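Local coordinates for probable enoyl-CoA hydratase/isomerase (Pseudomonas aeruginosa PAO1, PDB 5YLO), which probably acts in fatty acid beta-oxidation as a Delta3,Delta2-enoyl-CoA isomerase of the enoyl-CoA hydratase/isomerase (crotonase-like) family, at residues A91-L96 / M116-C121; S110-G115 / R132-Y137; A43-P48 / A98-T103. One frame throughout, in Å; residues are numbered along the deposited sequence.

Interaction 1: residues A91-L96 / M116-C121; sequences ALMGRL and MDLALC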
ATOM      1  N   ALA A  91      20.660  -3.555 -14.403  1.00 43.19           N
ATOM      2  CA  ALA A  91      21.678  -2.878 -13.606  1.00 44.91           C
ATOM      3  C   ALA A  91      21.338  -1.404 -13.431  1.00 42.69           C
ATOM      4  O   ALA A  91      21.576  -0.829 -12.362  1.00 43.04           O
ATOM      5  CB  ALA A  91      23.053  -3.043 -14.250  1.00 48.41           C
ATOM      6  N   LEU A  92      20.765  -0.781 -14.464  1.00 51.98           N
ATOM      7  CA  LEU A  92      20.404   0.631 -14.380  1.00 48.34           C
ATOM      8  C   LEU A  92      19.221   0.845 -13.442  1.00 44.88           C
ATOM      9  O   LEU A  92      19.233   1.764 -12.614  1.00 47.15           O
ATOM     10  CB  LEU A  92      20.088   1.176 -15.774  1.00 42.37           C
ATOM     11  CG  LEU A  92      19.421   2.552 -15.835  1.00 41.76           C
ATOM     12  CD1 LEU A  92      20.354   3.638 -15.324  1.00 48.53           C
ATOM     13  CD2 LEU A  92      18.957   2.859 -17.251  1.00 58.64           C
ATOM     14  N   MET A  93      18.186   0.010 -13.564  1.00 37.19           N
ATOM     15  CA  MET A  93      17.011   0.165 -12.709  1.00 35.52           C
ATOM     16  C   MET A  93      17.376   0.021 -11.238  1.00 43.39           C
ATOM     17  O   MET A  93      16.875   0.769 -10.390  1.00 55.81           O
ATOM     18  CB  MET A  93      15.941  -0.857 -13.092  1.00 40.26           C
ATOM     19  CG  MET A  93      15.463  -0.745 -14.521  1.00 43.27           C
ATOM     20  SD  MET A  93      14.688   0.843 -14.859  1.00 76.40           S
ATOM     21  CE  MET A  93      14.141   0.580 -16.542  1.00134.24           C
ATOM     22  N   GLY A  94      18.257  -0.928 -10.919  1.00 37.18           N
ATOM     23  CA  GLY A  94      18.620  -1.151  -9.530  1.00 38.89           C
ATOM     24  C   GLY A  94      19.348   0.021  -8.898  1.00 39.53           C
ATOM     25  O   GLY A  94      19.087   0.369  -7.744  1.00 44.06           O
ATOM     26  N   ARG A  95      20.323   0.569  -9.628  1.00 40.91           N
ATOM     27  CA  ARG A  95      21.118   1.717  -9.171  1.00 42.08           C
ATOM     28  C   ARG A  95      20.324   3.018  -9.007  1.00 46.39           C
ATOM     29  O   ARG A  95      20.486   3.731  -8.017  1.00 55.21           O
ATOM     30  CB  ARG A  95      22.305   1.948 -10.110  1.00 44.18           C
ATOM     31  CG  ARG A  95      23.147   3.162  -9.757  1.00 51.45           C
ATOM     32  CD  ARG A  95      24.320   3.318 -10.712  1.00 69.25           C
ATOM     33  NE  ARG A  95      25.227   2.175 -10.654  1.00 82.50           N
ATOM     34  CZ  ARG A  95      26.266   2.088  -9.830  1.00 91.81           C
ATOM     35  NH1 ARG A  95      27.038   1.009  -9.846  1.00 84.25           N
ATOM     36  NH2 ARG A  95      26.534   3.077  -8.990  1.00100.19           N
ATOM     37  N   LEU A  96      19.469   3.320  -9.981  1.00 46.51           N
ATOM     38  CA  LEU A  96      18.621   4.506  -9.928  1.00 43.69           C
ATOM     39  C   LEU A  96      17.640   4.416  -8.767  1.00 36.57           C
ATOM     40  O   LEU A  96      17.416   5.396  -8.050  1.00 41.98           O
ATOM     41  CB  LEU A  96      17.869   4.689 -11.246  1.00 43.58           C
ATOM     42  CG  LEU A  96      16.959   5.918 -11.304  1.00 46.33           C
ATOM     43  CD1 LEU A  96      17.771   7.195 -11.126  1.00 48.58           C
ATOM     44  CD2 LEU A  96      16.181   5.947 -12.610  1.00 44.21           C
ATOM     45  N   MET A 116       8.560   3.774 -18.689  1.00 48.36           N
ATOM     46  CA  MET A 116       7.823   4.049 -17.463  1.00 48.60           C
ATOM     47  C   MET A 116       8.559   3.500 -16.248  1.00 46.69           C
ATOM     48  O   MET A 116       8.608   4.154 -15.200  1.00 46.79           O
ATOM     49  CB  MET A 116       6.418   3.457 -17.545  1.00 49.17           C
ATOM     50  CG  MET A 116       5.521   3.870 -16.395  1.00 51.38           C
ATOM     51  SD  MET A 116       3.958   2.983 -16.394  1.00 62.85           S
ATOM     52  CE  MET A 116       4.497   1.361 -15.865  1.00 88.71           C
ATOM     53  N   ASP A 117       9.136   2.301 -16.371  1.00 50.25           N
ATOM     54  CA  ASP A 117       9.899   1.731 -15.264  1.00 53.84           C
ATOM     55  C   ASP A 117      11.046   2.642 -14.849  1.00 46.94           C
ATOM     56  O   ASP A 117      11.401   2.696 -13.665  1.00 43.06           O
ATOM     57  CB  ASP A 117      10.429   0.347 -15.646  1.00 51.65           C
ATOM     58  CG  ASP A 117       9.318  -0.656 -15.907  1.00 65.86           C
ATOM     59  OD1 ASP A 117       8.163  -0.386 -15.513  1.00 77.98           O
ATOM     60  OD2 ASP A 117       9.604  -1.720 -16.496  1.00 58.56           O
ATOM     61  N   LEU A 118      11.629   3.371 -15.802  1.00 52.47           N
ATOM     62  CA  LEU A 118      12.701   4.301 -15.473  1.00 55.13           C
ATOM     63  C   LEU A 118      12.201   5.420 -14.565  1.00 58.52           C
ATOM     64  O   LEU A 118      12.906   5.847 -13.643  1.00 59.35           O
ATOM     65  CB  LEU A 118      13.301   4.872 -16.757  1.00 57.72           C
ATOM     66  CG  LEU A 118      14.754   5.331 -16.676  1.00 62.84           C
ATOM     67  CD1 LEU A 118      15.646   4.174 -16.255  1.00 60.55           C
ATOM     68  CD2 LEU A 118      15.208   5.911 -18.005  1.00 73.69           C
ATOM     69  N   ALA A 119      10.979   5.902 -14.804  1.00 40.85           N
ATOM     70  CA  ALA A 119      10.416   6.946 -13.954  1.00 40.84           C
ATOM     71  C   ALA A 119      10.008   6.404 -12.589  1.00 36.67           C
ATOM     72  O   ALA A 119      10.081   7.127 -11.589  1.00 36.97           O
ATOM     73  CB  ALA A 119       9.222   7.600 -14.649  1.00 37.90           C
ATOM     74  N   LEU A 120       9.584   5.140 -12.524  1.00 39.94           N
ATOM     75  CA  LEU A 120       9.172   4.549 -11.256  1.00 38.56           C
ATOM     76  C   LEU A 120      10.341   4.340 -10.305  1.00 36.89           C
ATOM     77  O   LEU A 120      10.134   4.298  -9.087  1.00 49.49           O
ATOM     78  CB  LEU A 120       8.454   3.224 -11.511  1.00 42.03           C
ATOM     79  CG  LEU A 120       7.260   3.328 -12.460  1.00 44.71           C
ATOM     80  CD1 LEU A 120       6.645   1.962 -12.729  1.00 41.55           C
ATOM     81  CD2 LEU A 120       6.224   4.298 -11.908  1.00 44.05           C
ATOM     82  N   CYS A 121      11.560   4.213 -10.829  1.00 36.28           N
ATOM     83  CA  CYS A 121      12.748   4.105  -9.992  1.00 38.90           C
ATOM     84  C   CYS A 121      13.141   5.429  -9.357  1.00 38.24           C
ATOM     85  O   CYS A 121      13.978   5.439  -8.447  1.00 39.30           O
ATOM     86  CB  CYS A 121      13.924   3.559 -10.806  1.00 38.04           C
ATOM     87  SG  CYS A 121      13.689   1.866 -11.416  1.00 48.10           S
TER
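L92, M93 and L96 pack against D117, L118 and C121 in an apolar helix-helix contact deep in the chain, joining helix 85-97 to helix 114-120. The two helical segments run nearly alongside each other, 24° between their directions and 9.8 Å between their axes, and no clear hydrogen bond links them. L118 reaches across with CD1, which lies 3.7 Å from L92 CD2; the two leucines meet at about a right angle. The same methyl touches M93 SD, also at 3.7 Å. The M93 chain leaves its helix with CG beside the backbone N and then bends at chi2 (-62°), which places SD close to the facing helix. Its terminal CE packs on D117 CB at 3.8 Å, and SD sits 3.7 Å from C121 SG, so the end of M93 touches D117, L118 and C121 at once. The backbones come nearest at L96 and C121; L96 CD2 comes within 3.4 Å of the backbone O of L118 and 3.7 Å of C121 CB. With L96 CG anti to its backbone N (chi1 -179°), CG too lies against C121 CB. L92 and L96 also rest on L41 of helix 31-46, while L96 and L118 both meet L55 of strand 52-56. M93 also touches L229 of the second subunit, and D117 OD2 makes a weak hydrogen bond to a bound glycerol, probably from the crystallisation liquor. Helix 85-97 lies in the connection from strand 52-56 to strand 103-107, and helix 114-120 in the next one, from 103-107 to 124-128. Neighbouring helices of successive beta-alpha-beta crossovers, packed together against a largely parallel sheet, belong to the core of the crotonase fold.

Interaction 2: residues S110-G115 / R132-Y137; sequences SAVGAG and RFKAGY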
ATOM      1  N   SER A 110       5.000  10.826 -23.204  1.00 67.12           N
ATOM      2  CA  SER A 110       4.575   9.459 -22.934  1.00 68.89           C
ATOM      3  C   SER A 110       5.739   8.601 -22.441  1.00 65.14           C
ATOM      4  O   SER A 110       6.866   8.705 -22.932  1.00 58.65           O
ATOM      5  CB  SER A 110       3.958   8.827 -24.182  1.00 70.56           C
ATOM      6  OG  SER A 110       4.945   8.517 -25.149  1.00 76.69           O
ATOM      7  N   ALA A 111       5.454   7.747 -21.458  1.00 53.28           N
ATOM      8  CA  ALA A 111       6.403   6.763 -20.953  1.00 52.57           C
ATOM      9  C   ALA A 111       5.801   5.375 -21.124  1.00 53.59           C
ATOM     10  O   ALA A 111       4.684   5.120 -20.665  1.00 49.50           O
ATOM     11  CB  ALA A 111       6.745   7.025 -19.482  1.00 47.57           C
ATOM     12  N   VAL A 112       6.535   4.485 -21.789  1.00 47.96           N
ATOM     13  CA  VAL A 112       6.018   3.178 -22.177  1.00 50.04           C
ATOM     14  C   VAL A 112       6.991   2.099 -21.721  1.00 47.40           C
ATOM     15  O   VAL A 112       8.196   2.197 -21.974  1.00 51.04           O
ATOM     16  CB  VAL A 112       5.793   3.085 -23.699  1.00 54.05           C
ATOM     17  CG1 VAL A 112       5.229   1.723 -24.069  1.00 57.14           C
ATOM     18  CG2 VAL A 112       4.869   4.200 -24.177  1.00 54.58           C
ATOM     19  N   GLY A 113       6.464   1.077 -21.052  1.00 52.38           N
ATOM     20  CA  GLY A 113       7.249  -0.108 -20.737  1.00 49.52           C
ATOM     21  C   GLY A 113       8.446   0.213 -19.867  1.00 52.41           C
ATOM     22  O   GLY A 113       8.314   0.739 -18.754  1.00 44.36           O
ATOM     23  N   ALA A 114       9.640  -0.112 -20.376  1.00 47.88           N
ATOM     24  CA  ALA A 114      10.868   0.196 -19.651  1.00 42.47           C
ATOM     25  C   ALA A 114      11.040   1.695 -19.454  1.00 53.11           C
ATOM     26  O   ALA A 114      11.709   2.124 -18.506  1.00 46.30           O
ATOM     27  CB  ALA A 114      12.075  -0.383 -20.389  1.00 43.25           C
ATOM     28  N   GLY A 115      10.453   2.505 -20.337  1.00 51.18           N
ATOM     29  CA  GLY A 115      10.499   3.943 -20.146  1.00 43.35           C
ATOM     30  C   GLY A 115       9.722   4.386 -18.923  1.00 44.51           C
ATOM     31  O   GLY A 115      10.159   5.276 -18.188  1.00 47.79           O
ATOM     32  N   ARG A 132       1.429  10.369 -21.329  1.00 59.15           N
ATOM     33  CA  ARG A 132       0.603   9.172 -21.393  1.00 64.26           C
ATOM     34  C   ARG A 132       1.433   7.980 -20.935  1.00 56.17           C
ATOM     35  O   ARG A 132       2.653   7.952 -21.113  1.00 51.82           O
ATOM     36  CB  ARG A 132       0.069   8.941 -22.813  1.00 72.42           C
ATOM     37  CG  ARG A 132      -0.628  10.156 -23.412  1.00 80.09           C
ATOM     38  CD  ARG A 132      -2.126   9.942 -23.499  1.00 83.19           C
ATOM     39  NE  ARG A 132      -2.454   8.895 -24.461  1.00 84.71           N
ATOM     40  CZ  ARG A 132      -3.656   8.348 -24.592  1.00 85.23           C
ATOM     41  NH1 ARG A 132      -3.857   7.400 -25.497  1.00 92.09           N
ATOM     42  NH2 ARG A 132      -4.656   8.741 -23.814  1.00 77.36           N
ATOM     43  N   PHE A 133       0.770   6.991 -20.341  1.00 53.77           N
ATOM     44  CA  PHE A 133       1.472   5.883 -19.705  1.00 51.31           C
ATOM     45  C   PHE A 133       0.944   4.553 -20.220  1.00 52.24           C
ATOM     46  O   PHE A 133      -0.269   4.327 -20.240  1.00 53.61           O
ATOM     47  CB  PHE A 133       1.335   5.961 -18.182  1.00 55.10           C
ATOM     48  CG  PHE A 133       1.976   7.181 -17.585  1.00 49.39           C
ATOM     49  CD1 PHE A 133       1.274   8.373 -17.489  1.00 51.90           C
ATOM     50  CD2 PHE A 133       3.284   7.140 -17.132  1.00 48.96           C
ATOM     51  CE1 PHE A 133       1.867   9.501 -16.944  1.00 60.41           C
ATOM     52  CE2 PHE A 133       3.882   8.261 -16.586  1.00 55.29           C
ATOM     53  CZ  PHE A 133       3.173   9.445 -16.491  1.00 58.82           C
ATOM     54  N   LYS A 134       1.862   3.675 -20.620  1.00 47.89           N
ATOM     55  CA  LYS A 134       1.537   2.352 -21.136  1.00 52.62           C
ATOM     56  C   LYS A 134       2.409   1.312 -20.451  1.00 51.96           C
ATOM     57  O   LYS A 134       3.587   1.560 -20.176  1.00 44.67           O
ATOM     58  CB  LYS A 134       1.742   2.279 -22.657  1.00 62.25           C
ATOM     59  CG  LYS A 134       0.539   2.698 -23.492  1.00 64.72           C
ATOM     60  CD  LYS A 134       0.874   2.640 -24.975  1.00 70.81           C
ATOM     61  CE  LYS A 134      -0.367   2.457 -25.834  1.00 81.46           C
ATOM     62  NZ  LYS A 134      -0.002   2.341 -27.275  1.00 79.26           N
ATOM     63  N   ALA A 135       1.831   0.143 -20.184  1.00 51.05           N
ATOM     64  CA  ALA A 135       2.560  -0.930 -19.524  1.00 43.99           C
ATOM     65  C   ALA A 135       1.947  -2.269 -19.902  1.00 44.85           C
ATOM     66  O   ALA A 135       0.740  -2.372 -20.132  1.00 44.29           O
ATOM     67  CB  ALA A 135       2.545  -0.777 -18.001  1.00 45.69           C
ATOM     68  N   GLY A 136       2.787  -3.291 -19.947  1.00 43.54           N
ATOM     69  CA  GLY A 136       2.293  -4.636 -20.174  1.00 40.44           C
ATOM     70  C   GLY A 136       1.727  -4.776 -21.566  1.00 42.77           C
ATOM     71  O   GLY A 136       2.416  -4.547 -22.565  1.00 51.40           O
ATOM     72  N   TYR A 137       0.451  -5.143 -21.647  1.00 47.28           N
ATOM     73  CA  TYR A 137      -0.213  -5.318 -22.935  1.00 54.28           C
ATOM     74  C   TYR A 137      -0.445  -3.961 -23.593  1.00 64.79           C
ATOM     75  O   TYR A 137      -1.083  -3.082 -23.008  1.00 71.60           O
ATOM     76  CB  TYR A 137      -1.530  -6.061 -22.731  1.00 56.17           C
ATOM     77  CG  TYR A 137      -2.299  -6.378 -23.999  1.00 65.07           C
ATOM     78  CD1 TYR A 137      -1.655  -6.862 -25.130  1.00 66.61           C
ATOM     79  CD2 TYR A 137      -3.681  -6.222 -24.050  1.00 64.00           C
ATOM     80  CE1 TYR A 137      -2.361  -7.161 -26.282  1.00 68.71           C
ATOM     81  CE2 TYR A 137      -4.393  -6.520 -25.196  1.00 67.86           C
ATOM     82  CZ  TYR A 137      -3.730  -6.989 -26.309  1.00 78.72           C
ATOM     83  OH  TYR A 137      -4.436  -7.287 -27.453  1.00 88.42           O
TER
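The F133 ring is met obliquely by A111 CB, which lies 4.2 Å from F133 CD2; M116 and V182 also touch this side chain, giving that side of the small sheet an apolar cover. On the other side V112 and K134 lie side by side and point the same way. With V112 CG1 anti to its backbone N (chi1 -179°), both methyls reach K134 CB, CG1 at 3.8 Å and CG2 at 4.0 Å, while the extended lysine chain leads its amine away. Between these layers strands 111-112 and 132-134 pair in parallel through peptide groups. A111 N donates to R132 O at 2.8 Å, and A111 O in turn accepts K134 N at 3.2 Å. The third bond, G113 N to K134 O at 3.0 Å, is straight at hydrogen (170°). R132 O also receives a CA-H...O contact from S110 CA. Beyond the pair, F133 shares backbone hydrogen bonds with W171, extending the sheet. G113, at positive phi (61°), is the N-cap of helix 114-120. Its N-H is thus taken up by K134 O just where strand gives way to helix; in crotonase relatives a backbone N-H at the start of this helix contributes to the oxyanion hole, and in this chain the N-H of G113 itself is engaged in strand pairing.

Interaction 3: residues A43-P48 / A98-T103; sequences ACERDP and ALDKPT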
ATOM      1  N   ALA A  43      28.400   8.767 -11.107  1.00 69.98           N
ATOM      2  CA  ALA A  43      29.140  10.003 -10.888  1.00 71.02           C
ATOM      3  C   ALA A  43      28.358  10.965 -10.002  1.00 65.71           C
ATOM      4  O   ALA A  43      28.950  11.708  -9.211  1.00 79.55           O
ATOM      5  CB  ALA A  43      29.481  10.654 -12.228  1.00 71.31           C
ATOM      6  N   CYS A  44      27.027  10.961 -10.110  1.00 62.89           N
ATOM      7  CA  CYS A  44      26.222  11.863  -9.291  1.00 62.24           C
ATOM      8  C   CYS A  44      26.291  11.487  -7.816  1.00 67.22           C
ATOM      9  O   CYS A  44      26.373  12.367  -6.950  1.00 71.59           O
ATOM     10  CB  CYS A  44      24.774  11.869  -9.779  1.00 59.65           C
ATOM     11  SG  CYS A  44      24.532  12.687 -11.374  1.00 86.64           S
ATOM     12  N   GLU A  45      26.261  10.189  -7.505  1.00 60.75           N
ATOM     13  CA  GLU A  45      26.370   9.758  -6.113  1.00 60.89           C
ATOM     14  C   GLU A  45      27.674  10.239  -5.487  1.00 74.09           C
ATOM     15  O   GLU A  45      27.686  10.743  -4.358  1.00 76.93           O
ATOM     16  CB  GLU A  45      26.269   8.237  -6.020  1.00 63.26           C
ATOM     17  CG  GLU A  45      24.868   7.716  -5.798  1.00 64.03           C
ATOM     18  CD  GLU A  45      24.864   6.283  -5.317  1.00 70.42           C
ATOM     19  OE1 GLU A  45      25.770   5.918  -4.538  1.00 70.12           O
ATOM     20  OE2 GLU A  45      23.962   5.520  -5.721  1.00 72.57           O
ATOM     21  N   ARG A  46      28.785  10.092  -6.211  1.00 86.81           N
ATOM     22  CA  ARG A  46      30.087  10.458  -5.662  1.00 89.77           C
ATOM     23  C   ARG A  46      30.285  11.968  -5.608  1.00 85.42           C
ATOM     24  O   ARG A  46      31.025  12.462  -4.750  1.00 86.38           O
ATOM     25  CB  ARG A  46      31.199   9.808  -6.487  1.00 91.74           C
ATOM     26  CG  ARG A  46      31.349   8.309  -6.272  1.00 89.76           C
ATOM     27  CD  ARG A  46      31.783   7.594  -7.548  1.00 91.86           C
ATOM     28  NE  ARG A  46      32.563   8.457  -8.429  1.00103.52           N
ATOM     29  CZ  ARG A  46      33.188   8.040  -9.527  1.00103.93           C
ATOM     30  NH1 ARG A  46      33.137   6.763  -9.881  1.00 98.88           N
ATOM     31  NH2 ARG A  46      33.871   8.901 -10.269  1.00102.60           N
ATOM     32  N   ASP A  47      29.640  12.712  -6.495  1.00 76.62           N
ATOM     33  CA  ASP A  47      29.896  14.145  -6.615  1.00 75.70           C
ATOM     34  C   ASP A  47      29.260  14.907  -5.457  1.00 75.16           C
ATOM     35  O   ASP A  47      28.045  14.802  -5.250  1.00 77.75           O
ATOM     36  CB  ASP A  47      29.360  14.650  -7.953  1.00 77.74           C
ATOM     37  CG  ASP A  47      29.923  16.006  -8.346  1.00 86.35           C
ATOM     38  OD1 ASP A  47      30.317  16.785  -7.453  1.00 98.01           O
ATOM     39  OD2 ASP A  47      29.964  16.296  -9.561  1.00 82.86           O
ATOM     40  N   PRO A  48      30.029  15.675  -4.679  1.00 77.50           N
ATOM     41  CA  PRO A  48      29.413  16.483  -3.616  1.00 77.94           C
ATOM     42  C   PRO A  48      28.641  17.678  -4.141  1.00 77.08           C
ATOM     43  O   PRO A  48      27.813  18.230  -3.406  1.00 76.77           O
ATOM     44  CB  PRO A  48      30.614  16.928  -2.765  1.00 82.55           C
ATOM     45  CG  PRO A  48      31.756  16.045  -3.191  1.00 84.17           C
ATOM     46  CD  PRO A  48      31.498  15.732  -4.628  1.00 81.61           C
ATOM     47  N   ALA A  98      17.938   2.826  -5.964  1.00 46.30           N
ATOM     48  CA  ALA A  98      18.634   2.895  -4.685  1.00 47.16           C
ATOM     49  C   ALA A  98      19.625   4.052  -4.607  1.00 45.71           C
ATOM     50  O   ALA A  98      20.475   4.060  -3.712  1.00 46.30           O
ATOM     51  CB  ALA A  98      19.356   1.575  -4.411  1.00 43.88           C
ATOM     52  N   LEU A  99      19.527   5.023  -5.513  1.00 41.58           N
ATOM     53  CA  LEU A  99      20.486   6.120  -5.560  1.00 42.82           C
ATOM     54  C   LEU A  99      20.445   6.936  -4.272  1.00 52.78           C
ATOM     55  O   LEU A  99      19.376   7.183  -3.708  1.00 46.06           O
ATOM     56  CB  LEU A  99      20.189   7.017  -6.760  1.00 43.77           C
ATOM     57  CG  LEU A  99      21.312   7.944  -7.218  1.00 53.34           C
ATOM     58  CD1 LEU A  99      22.244   7.208  -8.170  1.00 53.09           C
ATOM     59  CD2 LEU A  99      20.744   9.197  -7.863  1.00 50.61           C
ATOM     60  N   ASP A 100      21.619   7.370  -3.812  1.00 61.52           N
ATOM     61  CA  ASP A 100      21.734   8.033  -2.516  1.00 61.90           C
ATOM     62  C   ASP A 100      21.350   9.509  -2.545  1.00 63.95           C
ATOM     63  O   ASP A 100      21.363  10.151  -1.489  1.00 76.27           O
ATOM     64  CB  ASP A 100      23.157   7.892  -1.973  1.00 65.22           C
ATOM     65  CG  ASP A 100      23.419   6.525  -1.375  1.00 74.99           C
ATOM     66  OD1 ASP A 100      22.444   5.834  -1.009  1.00 76.78           O
ATOM     67  OD2 ASP A 100      24.605   6.147  -1.262  1.00 75.32           O
ATOM     68  N   LYS A 101      21.017  10.056  -3.705  1.00 57.35           N
ATOM     69  CA  LYS A 101      20.541  11.421  -3.838  1.00 60.49           C
ATOM     70  C   LYS A 101      19.049  11.427  -4.153  1.00 56.16           C
ATOM     71  O   LYS A 101      18.516  10.460  -4.709  1.00 52.92           O
ATOM     72  CB  LYS A 101      21.298  12.155  -4.953  1.00 62.93           C
ATOM     73  CG  LYS A 101      22.809  11.977  -4.923  1.00 61.55           C
ATOM     74  CD  LYS A 101      23.487  12.901  -3.927  1.00 61.09           C
ATOM     75  CE  LYS A 101      24.999  12.849  -4.113  1.00 77.10           C
ATOM     76  NZ  LYS A 101      25.748  13.789  -3.233  1.00 89.13           N
ATOM     77  N   PRO A 102      18.335  12.494  -3.798  1.00 53.76           N
ATOM     78  CA  PRO A 102      16.928  12.593  -4.202  1.00 48.91           C
ATOM     79  C   PRO A 102      16.816  12.680  -5.717  1.00 53.09           C
ATOM     80  O   PRO A 102      17.507  13.470  -6.363  1.00 48.08           O
ATOM     81  CB  PRO A 102      16.450  13.880  -3.518  1.00 45.50           C
ATOM     82  CG  PRO A 102      17.439  14.130  -2.418  1.00 55.84           C
ATOM     83  CD  PRO A 102      18.747  13.621  -2.945  1.00 50.50           C
ATOM     84  N   THR A 103      15.947  11.849  -6.285  1.00 42.20           N
ATOM     85  CA  THR A 103      15.774  11.768  -7.726  1.00 45.11           C
ATOM     86  C   THR A 103      14.350  12.156  -8.105  1.00 45.19           C
ATOM     87  O   THR A 103      13.390  11.769  -7.433  1.00 43.19           O
ATOM     88  CB  THR A 103      16.108  10.359  -8.246  1.00 46.15           C
ATOM     89  OG1 THR A 103      15.500  10.158  -9.527  1.00 68.15           O
ATOM     90  CG2 THR A 103      15.620   9.295  -7.280  1.00 44.04           C
TER
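E45 and L99 lie antiparallel, each side chain passing the other, the glutamate reaching from the last turn of helix 31-46 and the leucine from the loop that leads into strand 103-107. E45 CG lies 3.6 Å from L99 CD1, and OE2 of the same glutamate touches that methyl at 3.4 Å. Its other oxygen, OE1, faces D100 OD2 at 3.5 Å. The two carboxylate planes are 38° apart, and both oxygens are acceptors, so the approach brings like charges together and is no bond. K101 reaches to the end of the helix. Its chain bends at chi2 (-81°) and then runs extended, passing the carbonyls of C44 and E45 in the last turn: K101 CE is 3.2 Å from C44 O and 3.4 Å from E45 O. K101 NZ is shared between D47 O, at 3.2 Å and tilted 30° from the carbonyl plane, and V50 O, its stronger partner. D47 OD1 accepts the N-H of A49. C44 packs on V50 and V53, and L99 also rests on V53, which ties both segments to strand 52-56. L99 O also accepts K214 NZ of helix 207-220, and D100 OD2 has a long, weak ion pair with R215. The ammonium of K101, placed by main-chain oxygens where helix 31-46 ends, probably offsets the partial negative charge of that helix terminus, whereas the E45-D100 pair would be expected to cost some energy, perhaps eased a little by R215 and by solvent.

From the N terminus, 43-48 opens interaction 3, which closes at 98-103 and brings the end of helix 31-46 to the loop before strand 103-107. Interaction 1 starts inside that span, at 91-96, and closes beyond it at 116-121, so the two cross; L96 CD1 meets T103 OG1 at 4.1 Å. Interaction 2 opens at 110-115, within the span of interaction 1, and closes past it at 132-137, crossing it in turn and pairing strands 111-112 and 132-134 of the small sheet. They share helix 114-120, where M116 packs on A111, F133 and A135. Interactions 3 and 2 follow in series, their centres about 26 Å apart, with interaction 1 joining them.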